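Local coordinates for uncharacterized protein YLR301W (Saccharomyces cerevisiae, PDB 3RBY) that is of unknown function and not essential, but interacts with the kinase HRR25 and may interact with SEC72, at residues A[108-113]-A[124-129]; A[60-65]-A[72-77]. One frame throughout, in Å; residues are numbered along the deposited sequence.

Interaction 1. Residues A[108-113]-A[124-129]; sequences VEETGA and VSFREM. Unlike the reference sequence in segment 124-129: Met129 (reference Leu).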
loop_
_atom_site.group_PDB
_atom_site.type_symbol
_atom_site.label_atom_id
_atom_site.label_comp_id
_atom_site.label_asym_id
_atom_site.label_seq_id
_atom_site.Cartn_x
_atom_site.Cartn_y
_atom_site.Cartn_z
ATOM N N VAL A 108 8.739 -2.597 -1.067
ATOM C CA VAL A 108 9.847 -3.544 -1.081
ATOM C C VAL A 108 9.399 -4.884 -1.643
ATOM O O VAL A 108 8.489 -5.533 -1.094
ATOM C CB VAL A 108 10.411 -3.790 0.335
ATOM C CG1 VAL A 108 11.665 -4.684 0.272
ATOM C CG2 VAL A 108 10.720 -2.472 1.042
ATOM N N GLU A 109 10.041 -5.306 -2.727
ATOM C CA GLU A 109 9.716 -6.601 -3.325
ATOM C C GLU A 109 10.531 -7.721 -2.667
ATOM O O GLU A 109 11.775 -7.712 -2.725
ATOM C CB GLU A 109 9.991 -6.588 -4.839
ATOM C CG GLU A 109 9.817 -7.965 -5.506
ATOM C CD GLU A 109 10.363 -8.010 -6.926
ATOM O OE1 GLU A 109 9.548 -8.079 -7.871
ATOM O OE2 GLU A 109 11.605 -7.990 -7.095
ATOM N N GLU A 110 9.839 -8.681 -2.051
ATOM C CA GLU A 110 10.499 -9.885 -1.545
ATOM C C GLU A 110 10.298 -11.032 -2.535
ATOM O O GLU A 110 9.169 -11.320 -2.935
ATOM C CB GLU A 110 9.947 -10.298 -0.173
ATOM C CG GLU A 110 10.456 -11.654 0.305
ATOM C CD GLU A 110 9.613 -12.250 1.429
ATOM O OE1 GLU A 110 8.592 -11.631 1.826
ATOM O OE2 GLU A 110 9.969 -13.350 1.915
ATOM N N THR A 111 11.389 -11.689 -2.923
ATOM C CA THR A 111 11.300 -12.839 -3.818
ATOM C C THR A 111 12.081 -14.018 -3.259
ATOM O O THR A 111 12.950 -13.847 -2.392
ATOM C CB THR A 111 11.852 -12.519 -5.215
ATOM O OG1 THR A 111 13.212 -12.073 -5.100
ATOM C CG2 THR A 111 11.011 -11.445 -5.869
ATOM N N GLY A 112 11.766 -15.209 -3.762
ATOM C CA GLY A 112 12.493 -16.402 -3.382
ATOM C C GLY A 112 11.896 -17.682 -3.951
ATOM O O GLY A 112 10.867 -17.665 -4.641
ATOM N N ALA A 113 12.551 -18.800 -3.648
ATOM C CA ALA A 113 12.054 -20.120 -4.021
ATOM C C ALA A 113 11.779 -20.937 -2.761
ATOM O O ALA A 113 12.303 -20.641 -1.684
ATOM C CB ALA A 113 13.064 -20.834 -4.914
ATOM N N VAL A 124 9.095 -23.967 -6.042
ATOM C CA VAL A 124 8.106 -22.941 -6.335
ATOM C C VAL A 124 8.669 -21.560 -5.974
ATOM O O VAL A 124 8.975 -21.278 -4.811
ATOM C CB VAL A 124 6.806 -23.179 -5.540
ATOM C CG1 VAL A 124 5.721 -22.177 -5.960
ATOM C CG2 VAL A 124 6.325 -24.624 -5.720
ATOM N N SER A 125 8.810 -20.709 -6.981
ATOM C CA SER A 125 9.235 -19.339 -6.764
ATOM C C SER A 125 8.032 -18.504 -6.314
ATOM O O SER A 125 6.893 -18.723 -6.762
ATOM C CB SER A 125 9.824 -18.764 -8.049
ATOM O OG SER A 125 8.790 -18.380 -8.949
ATOM N N PHE A 126 8.279 -17.561 -5.410
ATOM C CA PHE A 126 7.219 -16.690 -4.907
ATOM C C PHE A 126 7.643 -15.230 -4.924
ATOM O O PHE A 126 8.843 -14.905 -5.013
ATOM C CB PHE A 126 6.806 -17.079 -3.478
ATOM C CG PHE A 126 7.865 -16.809 -2.439
ATOM C CD1 PHE A 126 8.807 -17.783 -2.108
ATOM C CD2 PHE A 126 7.917 -15.583 -1.786
ATOM C CE1 PHE A 126 9.791 -17.533 -1.145
ATOM C CE2 PHE A 126 8.892 -15.324 -0.822
ATOM C CZ PHE A 126 9.829 -16.300 -0.501
ATOM N N ARG A 127 6.646 -14.354 -4.839
ATOM C CA ARG A 127 6.900 -12.933 -4.678
ATOM C C ARG A 127 5.907 -12.309 -3.713
ATOM O O ARG A 127 4.724 -12.629 -3.716
ATOM C CB ARG A 127 6.885 -12.178 -6.010
ATOM C CG ARG A 127 6.659 -10.679 -5.822
ATOM C CD ARG A 127 6.976 -9.886 -7.074
ATOM N NE ARG A 127 6.606 -10.613 -8.280
ATOM C CZ ARG A 127 7.414 -10.761 -9.320
ATOM N NH1 ARG A 127 7.013 -11.443 -10.385
ATOM N NH2 ARG A 127 8.624 -10.214 -9.294
ATOM N N GLU A 128 6.413 -11.410 -2.884
ATOM C CA GLU A 128 5.577 -10.689 -1.951
ATOM C C GLU A 128 5.934 -9.232 -2.013
ATOM O O GLU A 128 7.110 -8.880 -2.024
ATOM C CB GLU A 128 5.769 -11.229 -0.538
ATOM C CG GLU A 128 4.990 -12.494 -0.321
ATOM C CD GLU A 128 5.431 -13.253 0.898
ATOM O OE1 GLU A 128 6.415 -14.011 0.778
ATOM O OE2 GLU A 128 4.802 -13.104 1.969
ATOM N N MET A 129 4.912 -8.385 -2.066
ATOM C CA MET A 129 5.123 -6.951 -2.066
ATOM C C MET A 129 4.805 -6.385 -0.691
ATOM O O MET A 129 3.768 -6.714 -0.094
ATOM C CB MET A 129 4.266 -6.299 -3.140
ATOM C CG MET A 129 5.021 -5.317 -4.026
ATOM S SD MET A 129 6.440 -6.080 -4.818
ATOM C CE MET A 129 5.668 -7.579 -5.334
#

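Interaction 2. Residues A[60-65]-A[72-77]; sequences ETVKAN and VTQDFN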
loop_
_atom_site.group_PDB
_atom_site.type_symbol
_atom_site.label_atom_id
_atom_site.label_comp_id
_atom_site.label_asym_id
_atom_site.label_seq_id
_atom_site.Cartn_x
_atom_site.Cartn_y
_atom_site.Cartn_z
ATOM N N GLU A 60 19.208 -14.005 15.617
ATOM C CA GLU A 60 20.198 -14.952 15.078
ATOM C C GLU A 60 19.592 -15.968 14.108
ATOM O O GLU A 60 20.330 -16.710 13.463
ATOM C CB GLU A 60 20.957 -15.684 16.191
ATOM C CG GLU A 60 20.216 -16.886 16.779
ATOM C CD GLU A 60 19.091 -16.467 17.712
ATOM O OE1 GLU A 60 19.020 -15.261 18.079
ATOM O OE2 GLU A 60 18.287 -17.350 18.083
ATOM N N THR A 61 18.264 -16.014 13.997
ATOM C CA THR A 61 17.637 -17.002 13.105
ATOM C C THR A 61 17.497 -16.527 11.659
ATOM O O THR A 61 16.934 -17.236 10.817
ATOM C CB THR A 61 16.260 -17.464 13.619
ATOM O OG1 THR A 61 15.346 -16.354 13.617
ATOM C CG2 THR A 61 16.396 -18.030 15.026
ATOM N N VAL A 62 18.001 -15.333 11.371
ATOM C CA VAL A 62 17.977 -14.838 10.000
ATOM C C VAL A 62 19.295 -14.139 9.701
ATOM O O VAL A 62 19.768 -13.327 10.499
ATOM C CB VAL A 62 16.754 -13.907 9.726
ATOM C CG1 VAL A 62 16.677 -12.770 10.755
ATOM C CG2 VAL A 62 16.804 -13.349 8.316
ATOM N N LYS A 63 19.900 -14.479 8.568
ATOM C CA LYS A 63 21.130 -13.820 8.165
ATOM C C LYS A 63 20.784 -12.783 7.130
ATOM O O LYS A 63 20.453 -13.105 5.989
ATOM C CB LYS A 63 22.159 -14.802 7.587
ATOM C CG LYS A 63 22.251 -16.137 8.314
ATOM C CD LYS A 63 22.881 -17.202 7.380
ATOM C CE LYS A 63 22.497 -18.643 7.755
ATOM N NZ LYS A 63 21.230 -19.099 7.105
ATOM N N ALA A 64 20.849 -11.515 7.563
ATOM C CA ALA A 64 20.630 -10.373 6.679
ATOM C C ALA A 64 21.929 -9.902 6.073
ATOM O O ALA A 64 22.884 -9.672 6.826
ATOM C CB ALA A 64 19.923 -9.279 7.497
ATOM N N ASN A 65 21.894 -9.630 4.809
ATOM C CA ASN A 65 23.074 -9.092 4.185
ATOM C C ASN A 65 22.761 -8.114 3.070
ATOM O O ASN A 65 22.011 -8.422 2.147
ATOM C CB ASN A 65 23.979 -10.222 3.702
ATOM C CG ASN A 65 25.431 -9.876 3.843
ATOM O OD1 ASN A 65 26.078 -9.485 2.871
ATOM N ND2 ASN A 65 25.952 -9.976 5.072
ATOM N N VAL A 72 18.960 -6.654 -0.567
ATOM C CA VAL A 72 19.465 -7.336 0.611
ATOM C C VAL A 72 18.926 -8.762 0.655
ATOM O O VAL A 72 17.847 -9.053 0.145
ATOM C CB VAL A 72 19.189 -6.548 1.926
ATOM C CG1 VAL A 72 18.650 -5.163 1.622
ATOM C CG2 VAL A 72 18.267 -7.316 2.863
ATOM N N THR A 73 19.710 -9.660 1.239
ATOM C CA THR A 73 19.348 -11.065 1.282
ATOM C C THR A 73 18.995 -11.430 2.699
ATOM O O THR A 73 19.599 -10.943 3.655
ATOM C CB THR A 73 20.505 -11.974 0.818
ATOM O OG1 THR A 73 21.684 -11.693 1.598
ATOM C CG2 THR A 73 20.790 -11.746 -0.666
ATOM N N GLN A 74 18.015 -12.298 2.843
ATOM C CA GLN A 74 17.654 -12.726 4.169
ATOM C C GLN A 74 17.444 -14.221 4.130
ATOM O O GLN A 74 16.614 -14.737 3.364
ATOM C CB GLN A 74 16.404 -11.981 4.652
ATOM C CG GLN A 74 16.591 -10.469 4.713
ATOM C CD GLN A 74 15.530 -9.792 5.575
ATOM O OE1 GLN A 74 15.342 -10.155 6.735
ATOM N NE2 GLN A 74 14.811 -8.827 4.998
ATOM N N ASP A 75 18.210 -14.914 4.958
ATOM C CA ASP A 75 18.185 -16.360 4.982
ATOM C C ASP A 75 17.565 -16.798 6.283
ATOM O O ASP A 75 18.119 -16.575 7.365
ATOM C CB ASP A 75 19.599 -16.869 4.767
ATOM C CG ASP A 75 20.181 -16.341 3.475
ATOM O OD1 ASP A 75 21.307 -15.801 3.486
ATOM O OD2 ASP A 75 19.479 -16.431 2.439
ATOM N N PHE A 76 16.370 -17.361 6.173
ATOM C CA PHE A 76 15.571 -17.660 7.356
ATOM C C PHE A 76 15.658 -19.107 7.782
ATOM O O PHE A 76 15.512 -20.020 6.968
ATOM C CB PHE A 76 14.092 -17.328 7.122
ATOM C CG PHE A 76 13.809 -15.855 7.008
ATOM C CD1 PHE A 76 13.789 -15.236 5.771
ATOM C CD2 PHE A 76 13.548 -15.092 8.140
ATOM C CE1 PHE A 76 13.526 -13.879 5.660
ATOM C CE2 PHE A 76 13.287 -13.729 8.038
ATOM C CZ PHE A 76 13.277 -13.123 6.801
ATOM N N ASN A 77 15.873 -19.299 9.075
ATOM C CA ASN A 77 15.599 -20.578 9.722
ATOM C C ASN A 77 14.652 -20.328 10.885
ATOM O O ASN A 77 15.085 -20.051 12.010
ATOM C CB ASN A 77 16.895 -21.260 10.187
ATOM C CG ASN A 77 17.709 -21.789 9.023
ATOM O OD1 ASN A 77 18.640 -21.129 8.560
ATOM N ND2 ASN A 77 17.336 -22.970 8.518
HETATM O O HOH W 1 21.570 -13.154 3.824
HETATM O O HOH W 2 19.514 -18.395 9.040
#

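Interaction 1. Residues A[108-113]-A[124-129]
Glu110 and Glu128, and likewise Gly112 and Phe126, form hydrogen-bonded pairs of an antiparallel hairpin whose two strands run at 170° to each other, with Glu109–Met129, Thr111–Arg127 and Ala113–Ser125 as the non-hydrogen-bonded pairs between and beyond them. In such a hairpin, side chains of pairs two residues apart, on the same face, can meet diagonally, and on both faces they do so here. On the face of Glu109, Thr111 and Arg127, a salt bridge joins Arg127 NH2 to Glu109 OE1 at 2.7 Å. The acid oxygen lies near the guanidinium edge, yet the nitrogen approaches from above the carboxylate plane, 48° out of it. Arg127 CG is anti to its backbone N (chi1 160°), 4.2 Å from Glu109 CG, and the chain beyond it bends at chi3. Met129 SD, in a residue that is leucine in the reference sequence, packs 3.6 Å from Glu109 CB. An alanine in place of Arg127 would probably leave the Glu109 carboxylate without its cationic mate and freer to turn. On the other face, the Phe126 ring folds back over the glycine: Gly112 CA sits 4.1 Å from its centroid, a CH-pi contact, while Glu110 OE2 meets the ring edge 3.5 Å from CE2. Glu110 OE1 and Glu128 OE1 come within 3.4 Å, a like-charge proximity probably eased by Trp130, hydrogen-bonded to Glu110, and Arg37, salt-bridged to Glu128. Strand 96-102 flanks segment 108-113, strand 4-12 flanks segment 124-129, and Pro17 of the second subunit packs on Glu109 and Arg127.

Interaction 2. Residues A[60-65]-A[72-77]
Val62 lays its CG2 methyl over one face of the Phe76 ring, 3.7 Å from the centroid and displaced toward the rim, a CH-pi contact in a non-hydrogen-bonded antiparallel pair. CG2 stands anti to the backbone N of Val62 and reaches CE2 of Phe76 at 3.5 Å; Tyr33 adds an edge-to-face ring contact with Phe76. Gln74 lies on the same face of the hairpin, its CB and OE1 each 3.9 Å from the Val62 CG2 methyl. The opposite face of the hairpin is polar and partly bridged by water. Lys63 crosses Asp75 at about a right angle, and its NZ, 4.9 Å from Asp75 OD1, instead pairs with Glu95. One water accepts from Lys63 NZ at 2.7 Å and lies 2.8 Å from Asp75 O, to which it probably donates; another links Asp75 OD1 with Thr73 OG1. The backbone hydrogen bonds end with Asn77 N donating to Thr61 O at 2.9 Å, nearly straight at 174°, where strand pairing gives way to the 3-10 turn. This is a beta hairpin at the margin of its sheet: strand 62-66 is outermost within the chain, while strand 71-76 is bonded on its far side to strand 96-102, through Val72, Gln74 and Phe76.

How the interactions relate
Interactions 1 and 2 illustrate how a large antiparallel sheet can be built from successive hairpins, here with one strand between the two. Their centres lie 15 Å apart, and their nearest atoms, about 5 Å apart, do not touch. Along the chain they come in series, 60-65 with 72-77 closing before 108-113 with 124-129 opens. The intervening strand, 96-102, pairs with strand 71-76 on one side and strand 108-114 on the other; Trp100 touches side chains of both contacts. Interaction 2 thus includes an outermost strand, whereas interaction 1 lies further in, continued by strand 4-12. Both hairpins contribute strands to the sheet of this beta-barrel protein, whose function is unknown, and interaction 1 alone also meets the second subunit.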